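Local coordinates for alpha-galactosidase (Lactobacillus brevis, PDB 3MI6), which probably hydrolyses terminal, non-reducing alpha-D-galactose residues from alpha-galactosides such as galactose oligosaccharides and galactomannans, as a member of glycoside hydrolase family 36, at residues D[197-202]-D[226-231]; D[222-227]-D[481-486]. All coordinates share one frame; numbering follows the deposited sequence.

Contact 1 (D[197-202]-D[226-231]); sequences SGTWAR and SHQQNP
With CG of Trp-200 anti to its backbone N (chi1 170°) and CG of His-227 anti to its carbonyl carbon (chi1 -67°), the two aromatic side chains lie side by side and point the same way. The indole turns an edge to the imidazole in an offset edge-to-face pair, planes 70° apart, with CD1 of Trp-200 4.0 Å from NE2 of His-227. CB of Trp-200 sits over the imidazole face, 4.2 Å from the ring centroid, a CH-pi contact. Both rings are also held from outside: NE1 of Trp-200 donates to Asp-549, the predicted proton donor, and His-227 bonds Tyr-483 and Ser-529.

The backbones meet through N of Gly-198, which donates to O of Gln-228 at 2.8 Å, and through a CA-H...O contact from CA of Ser-197 to the same oxygen. Ser-197 and Gln-229 form a single beta bridge where strand 192-197 ends, next to strand 233-236 in the N-terminal domain's antiparallel sheet. Beyond it, a type II turn from Thr-199 to Arg-202 carries Trp-200, a predicted substrate-binding residue, to the predicted active site.

OG of Ser-197, which also bonds Gln-195, donates a 2.7 Å hydrogen bond to OE1 of Gln-229, lying somewhat out of the plane of the amide carbonyl. An alanine at Gln-229 would probably cost that hydroxyl this acceptor and open a gap beside CB of Ser-197. Within 226-231, OG of Ser-226 accepts from N of Gln-229 at 3.0 Å, an ST motif. Thr-199 OG1 bonds Gln-266 of the second subunit.

Contact 2 (D[222-227]-D[481-486]); sequences RMASSH and NRYATE
Neither segment is regular helix or strand, and their backbones come nearest at Arg-222 and Tyr-483, whose CA atoms are 5.9 Å apart. From there the Tyr-483 ring reaches toward 222-227, CG anti to its carbonyl carbon (chi1 -67°). Arg-222 covers one face of this ring: CB makes a CH-pi contact, 4.2 Å from the ring centroid, and NE lies above the rim, 3.5 Å from CE2 of Tyr-483. The guanidinium turns its edge to the phenol, the planes 73° apart. At the ring's edge CB of Ala-224 approaches CE1.

The contact ties a loop of the N-terminal domain to the loop after strand 475-478 of the catalytic barrel, a (beta/alpha)8 fold; Asn-481, a predicted substrate-binding residue, begins this second segment. The phenol OH lies close to the imidazole plane of His-227 and is hydrogen-bonded to ND1, though the modelled 2.5 Å between OH of Tyr-483 and ND1 of His-227 is doubtfully short; N of His-227 adds a weak bond to the same oxygen. NE and NH2 of Arg-482, side-on, both donate to O of Tyr-483, each at 2.9 Å. SE of selenomethionine Met-223 packs on CB of Ala-484 at 3.9 Å, and the side chain also touches helix 500-518.

In the fold
Contact 1 and contact 2 have centres 12 Å apart and share Ser-226 and His-227, in the loop between strands 214-219 and 233-236. Along the chain, 197-202 comes first, then 222-227 running into 226-231, and 481-486 much later. Contact 1 lies within the N-terminal domain, whereas contact 2 joins that domain to the closed eight-stranded parallel barrel. The shared loop therefore links the Trp-200 turn to the barrel loop carrying Asn-481, consistent with the N-terminal domain contributing to the predicted substrate site. Pro-231 of contact 1 packs against Ser-225 of contact 2. Both contacts touch the second subunit, and contact 1 a third as well, so this region lies at subunit interfaces.

Contact 1 (D[197-202]-D[226-231])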
ATOM      1  N   SER D 197      18.889   7.649  -5.810  1.00 27.09           N
ATOM      2  CA  SER D 197      19.439   8.511  -4.801  1.00 27.90           C
ATOM      3  C   SER D 197      20.374   7.712  -3.912  1.00 28.82           C
ATOM      4  O   SER D 197      20.226   6.494  -3.788  1.00 29.01           O
ATOM      5  CB  SER D 197      18.279   9.076  -3.989  1.00 27.38           C
ATOM      6  OG  SER D 197      17.215   9.427  -4.867  1.00 27.36           O
ATOM      7  N   GLY D 198      21.348   8.386  -3.313  1.00 25.76           N
ATOM      8  CA  GLY D 198      22.184   7.757  -2.318  1.00 24.82           C
ATOM      9  C   GLY D 198      23.220   8.693  -1.766  1.00 28.90           C
ATOM     10  O   GLY D 198      22.913   9.818  -1.345  1.00 30.58           O
ATOM     11  N   THR D 199      24.463   8.221  -1.800  1.00 27.78           N
ATOM     12  CA  THR D 199      25.606   8.970  -1.327  1.00 27.89           C
ATOM     13  C   THR D 199      26.896   8.155  -1.473  1.00 31.03           C
ATOM     14  O   THR D 199      26.906   7.054  -2.023  1.00 30.79           O
ATOM     15  CB  THR D 199      25.434   9.410   0.147  1.00 30.81           C
ATOM     16  OG1 THR D 199      26.496  10.308   0.502  1.00 33.35           O
ATOM     17  CG2 THR D 199      25.436   8.192   1.093  1.00 29.17           C
ATOM     18  N   TRP D 200      27.999   8.705  -0.984  1.00 32.70           N
ATOM     19  CA  TRP D 200      29.281   8.068  -1.194  1.00 32.94           C
ATOM     20  C   TRP D 200      29.254   6.665  -0.585  1.00 32.62           C
ATOM     21  O   TRP D 200      28.690   6.467   0.489  1.00 31.72           O
ATOM     22  CB  TRP D 200      30.412   8.944  -0.635  1.00 31.96           C
ATOM     23  CG  TRP D 200      31.720   8.241  -0.596  1.00 32.21           C
ATOM     24  CD1 TRP D 200      32.702   8.257  -1.548  1.00 34.60           C
ATOM     25  CD2 TRP D 200      32.193   7.393   0.452  1.00 34.20           C
ATOM     26  NE1 TRP D 200      33.770   7.479  -1.145  1.00 34.34           N
ATOM     27  CE2 TRP D 200      33.474   6.933   0.077  1.00 34.95           C
ATOM     28  CE3 TRP D 200      31.659   6.981   1.677  1.00 33.54           C
ATOM     29  CZ2 TRP D 200      34.218   6.082   0.878  1.00 34.73           C
ATOM     30  CZ3 TRP D 200      32.395   6.141   2.463  1.00 33.83           C
ATOM     31  CH2 TRP D 200      33.665   5.701   2.066  1.00 35.45           C
ATOM     32  N   ALA D 201      29.838   5.694  -1.284  1.00 32.14           N
ATOM     33  CA  ALA D 201      29.841   4.304  -0.830  1.00 30.91           C
ATOM     34  C   ALA D 201      28.444   3.628  -0.813  1.00 33.27           C
ATOM     35  O   ALA D 201      28.321   2.481  -0.405  1.00 33.41           O
ATOM     36  CB  ALA D 201      30.492   4.199   0.516  1.00 30.29           C
ATOM     37  N   ARG D 202      27.401   4.338  -1.245  1.00 31.49           N
ATOM     38  CA  ARG D 202      26.087   3.725  -1.463  1.00 31.49           C
ATOM     39  C   ARG D 202      25.281   4.433  -2.558  1.00 28.90           C
ATOM     40  O   ARG D 202      24.135   4.789  -2.355  1.00 29.05           O
ATOM     41  CB  ARG D 202      25.272   3.631  -0.158  1.00 27.42           C
ATOM     42  CG  ARG D 202      25.676   4.611   0.901  1.00 28.54           C
ATOM     43  CD  ARG D 202      24.823   4.492   2.168  1.00 28.49           C
ATOM     44  NE  ARG D 202      23.609   5.287   2.017  1.00 32.04           N
ATOM     45  CZ  ARG D 202      23.236   6.300   2.798  1.00 28.00           C
ATOM     46  NH1 ARG D 202      23.954   6.660   3.847  1.00 24.42           N
ATOM     47  NH2 ARG D 202      22.104   6.937   2.526  1.00 30.15           N
ATOM     48  N   SER D 226      25.627  14.339  -8.720  1.00 35.60           N
ATOM     49  CA  SER D 226      26.245  13.955  -7.450  1.00 35.90           C
ATOM     50  C   SER D 226      26.422  12.441  -7.185  1.00 32.18           C
ATOM     51  O   SER D 226      26.098  11.607  -8.016  1.00 32.02           O
ATOM     52  CB  SER D 226      25.483  14.627  -6.306  1.00 37.44           C
ATOM     53  OG  SER D 226      24.084  14.556  -6.531  1.00 35.97           O
ATOM     54  N   HIS D 227      26.992  12.115  -6.031  1.00 31.92           N
ATOM     55  CA  HIS D 227      26.763  10.824  -5.397  1.00 32.57           C
ATOM     56  C   HIS D 227      25.281  10.773  -5.000  1.00 31.86           C
ATOM     57  O   HIS D 227      24.650   9.737  -5.053  1.00 30.13           O
ATOM     58  CB  HIS D 227      27.603  10.660  -4.109  1.00 33.35           C
ATOM     59  CG  HIS D 227      29.086  10.589  -4.337  1.00 35.32           C
ATOM     60  ND1 HIS D 227      29.910  11.695  -4.239  1.00 35.85           N
ATOM     61  CD2 HIS D 227      29.895   9.545  -4.645  1.00 34.25           C
ATOM     62  CE1 HIS D 227      31.158  11.336  -4.489  1.00 36.28           C
ATOM     63  NE2 HIS D 227      31.176  10.036  -4.737  1.00 35.83           N
ATOM     64  N   GLN D 228      24.733  11.922  -4.624  1.00 31.09           N
ATOM     65  CA  GLN D 228      23.443  11.986  -3.956  1.00 29.63           C
ATOM     66  C   GLN D 228      22.254  11.699  -4.858  1.00 30.09           C
ATOM     67  O   GLN D 228      21.352  10.964  -4.473  1.00 31.66           O
ATOM     68  CB  GLN D 228      23.279  13.353  -3.292  1.00 31.53           C
ATOM     69  CG  GLN D 228      24.224  13.601  -2.101  1.00 31.25           C
ATOM     70  CD  GLN D 228      25.687  13.654  -2.503  1.00 32.70           C
ATOM     71  OE1 GLN D 228      26.567  13.202  -1.758  1.00 32.98           O
ATOM     72  NE2 GLN D 228      25.956  14.194  -3.684  1.00 30.77           N
ATOM     73  N   GLN D 229      22.242  12.296  -6.048  1.00 31.74           N
ATOM     74  CA  GLN D 229      21.148  12.119  -7.009  1.00 29.55           C
ATOM     75  C   GLN D 229      21.731  11.988  -8.402  1.00 31.70           C
ATOM     76  O   GLN D 229      22.574  12.785  -8.785  1.00 35.35           O
ATOM     77  CB  GLN D 229      20.201  13.322  -7.007  1.00 30.15           C
ATOM     78  CG  GLN D 229      19.676  13.740  -5.637  1.00 30.90           C
ATOM     79  CD  GLN D 229      18.600  12.814  -5.092  1.00 31.28           C
ATOM     80  OE1 GLN D 229      18.210  11.833  -5.736  1.00 29.93           O
ATOM     81  NE2 GLN D 229      18.098  13.138  -3.896  1.00 32.25           N
ATOM     82  N   ASN D 230      21.289  10.990  -9.159  1.00 29.89           N
ATOM     83  CA  ASN D 230      21.719  10.839 -10.546  1.00 30.27           C
ATOM     84  C   ASN D 230      20.746  11.492 -11.510  1.00 31.35           C
ATOM     85  O   ASN D 230      19.544  11.530 -11.237  1.00 31.17           O
ATOM     86  CB  ASN D 230      21.849   9.365 -10.917  1.00 31.50           C
ATOM     87  CG  ASN D 230      22.577   9.175 -12.210  1.00 30.15           C
ATOM     88  OD1 ASN D 230      23.792   9.007 -12.223  1.00 32.07           O
ATOM     89  ND2 ASN D 230      21.856   9.253 -13.315  1.00 30.99           N
ATOM     90  N   PRO D 231      21.258  11.995 -12.649  1.00 32.53           N
ATOM     91  CA  PRO D 231      20.432  12.674 -13.659  1.00 31.33           C
ATOM     92  C   PRO D 231      19.392  11.775 -14.321  1.00 30.78           C
ATOM     93  O   PRO D 231      18.446  12.296 -14.899  1.00 32.27           O
ATOM     94  CB  PRO D 231      21.456  13.127 -14.705  1.00 30.70           C
ATOM     95  CG  PRO D 231      22.740  13.233 -13.957  1.00 30.97           C
ATOM     96  CD  PRO D 231      22.697  12.135 -12.936  1.00 31.86           C
TER

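Contact 2 (D[222-227]-D[481-486])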
ATOM      1  N   ARG D 222      26.241  20.952  -6.664  1.00 31.39           N
ATOM      2  CA  ARG D 222      27.617  20.695  -6.261  1.00 34.18           C
ATOM      3  C   ARG D 222      28.646  20.690  -7.395  1.00 34.85           C
ATOM      4  O   ARG D 222      29.733  20.132  -7.235  1.00 35.77           O
ATOM      5  CB  ARG D 222      27.690  19.383  -5.489  1.00 36.83           C
ATOM      6  CG  ARG D 222      26.431  19.087  -4.683  1.00 37.39           C
ATOM      7  CD  ARG D 222      26.305  17.582  -4.383  1.00 38.07           C
ATOM      8  NE  ARG D 222      26.844  17.238  -3.070  1.00 38.18           N
ATOM      9  CZ  ARG D 222      26.090  17.039  -1.997  1.00 35.53           C
ATOM     10  NH1 ARG D 222      24.764  17.138  -2.097  1.00 32.47           N
ATOM     11  NH2 ARG D 222      26.665  16.728  -0.840  1.00 33.69           N
HETATM   12  N   MSE D 223      28.319  21.335  -8.513  1.00 33.90           N
HETATM   13  CA  MSE D 223      29.189  21.337  -9.705  1.00 38.90           C
HETATM   14  C   MSE D 223      29.601  19.928 -10.186  1.00 36.91           C
HETATM   15  O   MSE D 223      30.690  19.734 -10.756  1.00 37.56           O
HETATM   16  CB  MSE D 223      30.446  22.166  -9.476  1.00 39.19           C
HETATM   17  CG  MSE D 223      30.314  23.663  -9.649  1.00 44.81           C
HETATM   18 SE   MSE D 223      32.106  24.478  -9.378  1.00 67.83          SE
HETATM   19  CE  MSE D 223      31.596  26.336  -9.620  1.00 51.49           C
ATOM     20  N   ALA D 224      28.727  18.964  -9.929  1.00 32.90           N
ATOM     21  CA  ALA D 224      28.844  17.614 -10.450  1.00 34.75           C
ATOM     22  C   ALA D 224      27.456  17.031 -10.330  1.00 35.23           C
ATOM     23  O   ALA D 224      26.686  17.455  -9.461  1.00 33.25           O
ATOM     24  CB  ALA D 224      29.809  16.803  -9.633  1.00 33.36           C
ATOM     25  N   SER D 225      27.110  16.102 -11.216  1.00 34.33           N
ATOM     26  CA  SER D 225      25.960  15.254 -10.959  1.00 35.46           C
ATOM     27  C   SER D 225      26.463  14.603  -9.700  1.00 37.08           C
ATOM     28  O   SER D 225      27.657  14.362  -9.585  1.00 39.89           O
ATOM     29  CB  SER D 225      25.817  14.227 -12.072  1.00 36.76           C
ATOM     30  OG  SER D 225      27.077  13.625 -12.348  1.00 38.75           O
ATOM     31  N   SER D 226      25.627  14.339  -8.720  1.00 35.60           N
ATOM     32  CA  SER D 226      26.245  13.955  -7.450  1.00 35.90           C
ATOM     33  C   SER D 226      26.422  12.441  -7.185  1.00 32.18           C
ATOM     34  O   SER D 226      26.098  11.607  -8.016  1.00 32.02           O
ATOM     35  CB  SER D 226      25.483  14.627  -6.306  1.00 37.44           C
ATOM     36  OG  SER D 226      24.084  14.556  -6.531  1.00 35.97           O
ATOM     37  N   HIS D 227      26.992  12.115  -6.031  1.00 31.92           N
ATOM     38  CA  HIS D 227      26.763  10.824  -5.397  1.00 32.57           C
ATOM     39  C   HIS D 227      25.281  10.773  -5.000  1.00 31.86           C
ATOM     40  O   HIS D 227      24.650   9.737  -5.053  1.00 30.13           O
ATOM     41  CB  HIS D 227      27.603  10.660  -4.109  1.00 33.35           C
ATOM     42  CG  HIS D 227      29.086  10.589  -4.337  1.00 35.32           C
ATOM     43  ND1 HIS D 227      29.910  11.695  -4.239  1.00 35.85           N
ATOM     44  CD2 HIS D 227      29.895   9.545  -4.645  1.00 34.25           C
ATOM     45  CE1 HIS D 227      31.158  11.336  -4.489  1.00 36.28           C
ATOM     46  NE2 HIS D 227      31.176  10.036  -4.737  1.00 35.83           N
ATOM     47  N   ASN D 481      37.785  14.412  -5.767  1.00 38.79           N
ATOM     48  CA  ASN D 481      37.455  13.982  -4.408  1.00 37.59           C
ATOM     49  C   ASN D 481      36.875  14.996  -3.410  1.00 41.21           C
ATOM     50  O   ASN D 481      36.806  14.711  -2.219  1.00 42.65           O
ATOM     51  CB  ASN D 481      38.676  13.319  -3.769  1.00 39.74           C
ATOM     52  CG  ASN D 481      38.947  11.938  -4.326  1.00 43.92           C
ATOM     53  OD1 ASN D 481      40.066  11.628  -4.759  1.00 47.71           O
ATOM     54  ND2 ASN D 481      37.918  11.099  -4.332  1.00 42.74           N
ATOM     55  N   ARG D 482      36.464  16.169  -3.862  1.00 38.83           N
ATOM     56  CA  ARG D 482      35.691  17.032  -2.981  1.00 37.39           C
ATOM     57  C   ARG D 482      34.691  17.868  -3.759  1.00 37.99           C
ATOM     58  O   ARG D 482      34.745  17.921  -4.977  1.00 40.27           O
ATOM     59  CB  ARG D 482      36.592  17.947  -2.167  1.00 41.64           C
ATOM     60  CG  ARG D 482      37.240  19.036  -2.973  1.00 39.65           C
ATOM     61  CD  ARG D 482      37.611  20.170  -2.102  1.00 39.00           C
ATOM     62  NE  ARG D 482      36.461  21.004  -1.783  1.00 38.64           N
ATOM     63  CZ  ARG D 482      36.518  22.053  -0.967  1.00 40.82           C
ATOM     64  NH1 ARG D 482      37.669  22.374  -0.389  1.00 42.83           N
ATOM     65  NH2 ARG D 482      35.435  22.780  -0.717  1.00 40.94           N
ATOM     66  N   TYR D 483      33.774  18.510  -3.049  1.00 37.04           N
ATOM     67  CA  TYR D 483      32.803  19.401  -3.682  1.00 41.15           C
ATOM     68  C   TYR D 483      33.198  20.873  -3.485  1.00 38.10           C
ATOM     69  O   TYR D 483      33.594  21.268  -2.396  1.00 36.67           O
ATOM     70  CB  TYR D 483      31.378  19.122  -3.174  1.00 34.12           C
ATOM     71  CG  TYR D 483      30.854  17.770  -3.599  1.00 38.74           C
ATOM     72  CD1 TYR D 483      30.829  17.412  -4.943  1.00 36.23           C
ATOM     73  CD2 TYR D 483      30.375  16.846  -2.656  1.00 38.82           C
ATOM     74  CE1 TYR D 483      30.348  16.171  -5.346  1.00 36.81           C
ATOM     75  CE2 TYR D 483      29.894  15.608  -3.046  1.00 36.05           C
ATOM     76  CZ  TYR D 483      29.882  15.270  -4.400  1.00 38.94           C
ATOM     77  OH  TYR D 483      29.407  14.033  -4.819  1.00 38.28           O
ATOM     78  N   ALA D 484      33.115  21.675  -4.542  1.00 36.31           N
ATOM     79  CA  ALA D 484      33.523  23.074  -4.415  1.00 41.33           C
ATOM     80  C   ALA D 484      32.670  23.828  -3.394  1.00 41.52           C
ATOM     81  O   ALA D 484      31.530  23.461  -3.094  1.00 40.60           O
ATOM     82  CB  ALA D 484      33.551  23.801  -5.769  1.00 40.92           C
ATOM     83  N   THR D 485      33.262  24.887  -2.863  1.00 42.65           N
ATOM     84  CA  THR D 485      32.738  25.606  -1.721  1.00 37.48           C
ATOM     85  C   THR D 485      33.187  27.078  -1.901  1.00 42.02           C
ATOM     86  O   THR D 485      34.188  27.352  -2.599  1.00 40.94           O
ATOM     87  CB  THR D 485      33.272  24.920  -0.429  1.00 38.32           C
ATOM     88  OG1 THR D 485      32.183  24.542   0.407  1.00 39.29           O
ATOM     89  CG2 THR D 485      34.223  25.785   0.338  1.00 39.74           C
ATOM     90  N   GLU D 486      32.437  28.022  -1.331  1.00 39.77           N
ATOM     91  CA  GLU D 486      32.721  29.451  -1.536  1.00 40.49           C
ATOM     92  C   GLU D 486      33.042  29.804  -2.975  1.00 38.02           C
ATOM     93  O   GLU D 486      34.120  30.280  -3.253  1.00 40.32           O
ATOM     94  CB  GLU D 486      33.903  29.900  -0.683  1.00 39.53           C
ATOM     95  CG  GLU D 486      33.646  29.862   0.795  1.00 39.70           C
ATOM     96  CD  GLU D 486      34.313  28.689   1.443  1.00 42.28           C
ATOM     97  OE1 GLU D 486      35.194  28.089   0.795  1.00 42.66           O
ATOM     98  OE2 GLU D 486      33.960  28.364   2.598  1.00 45.34           O
TER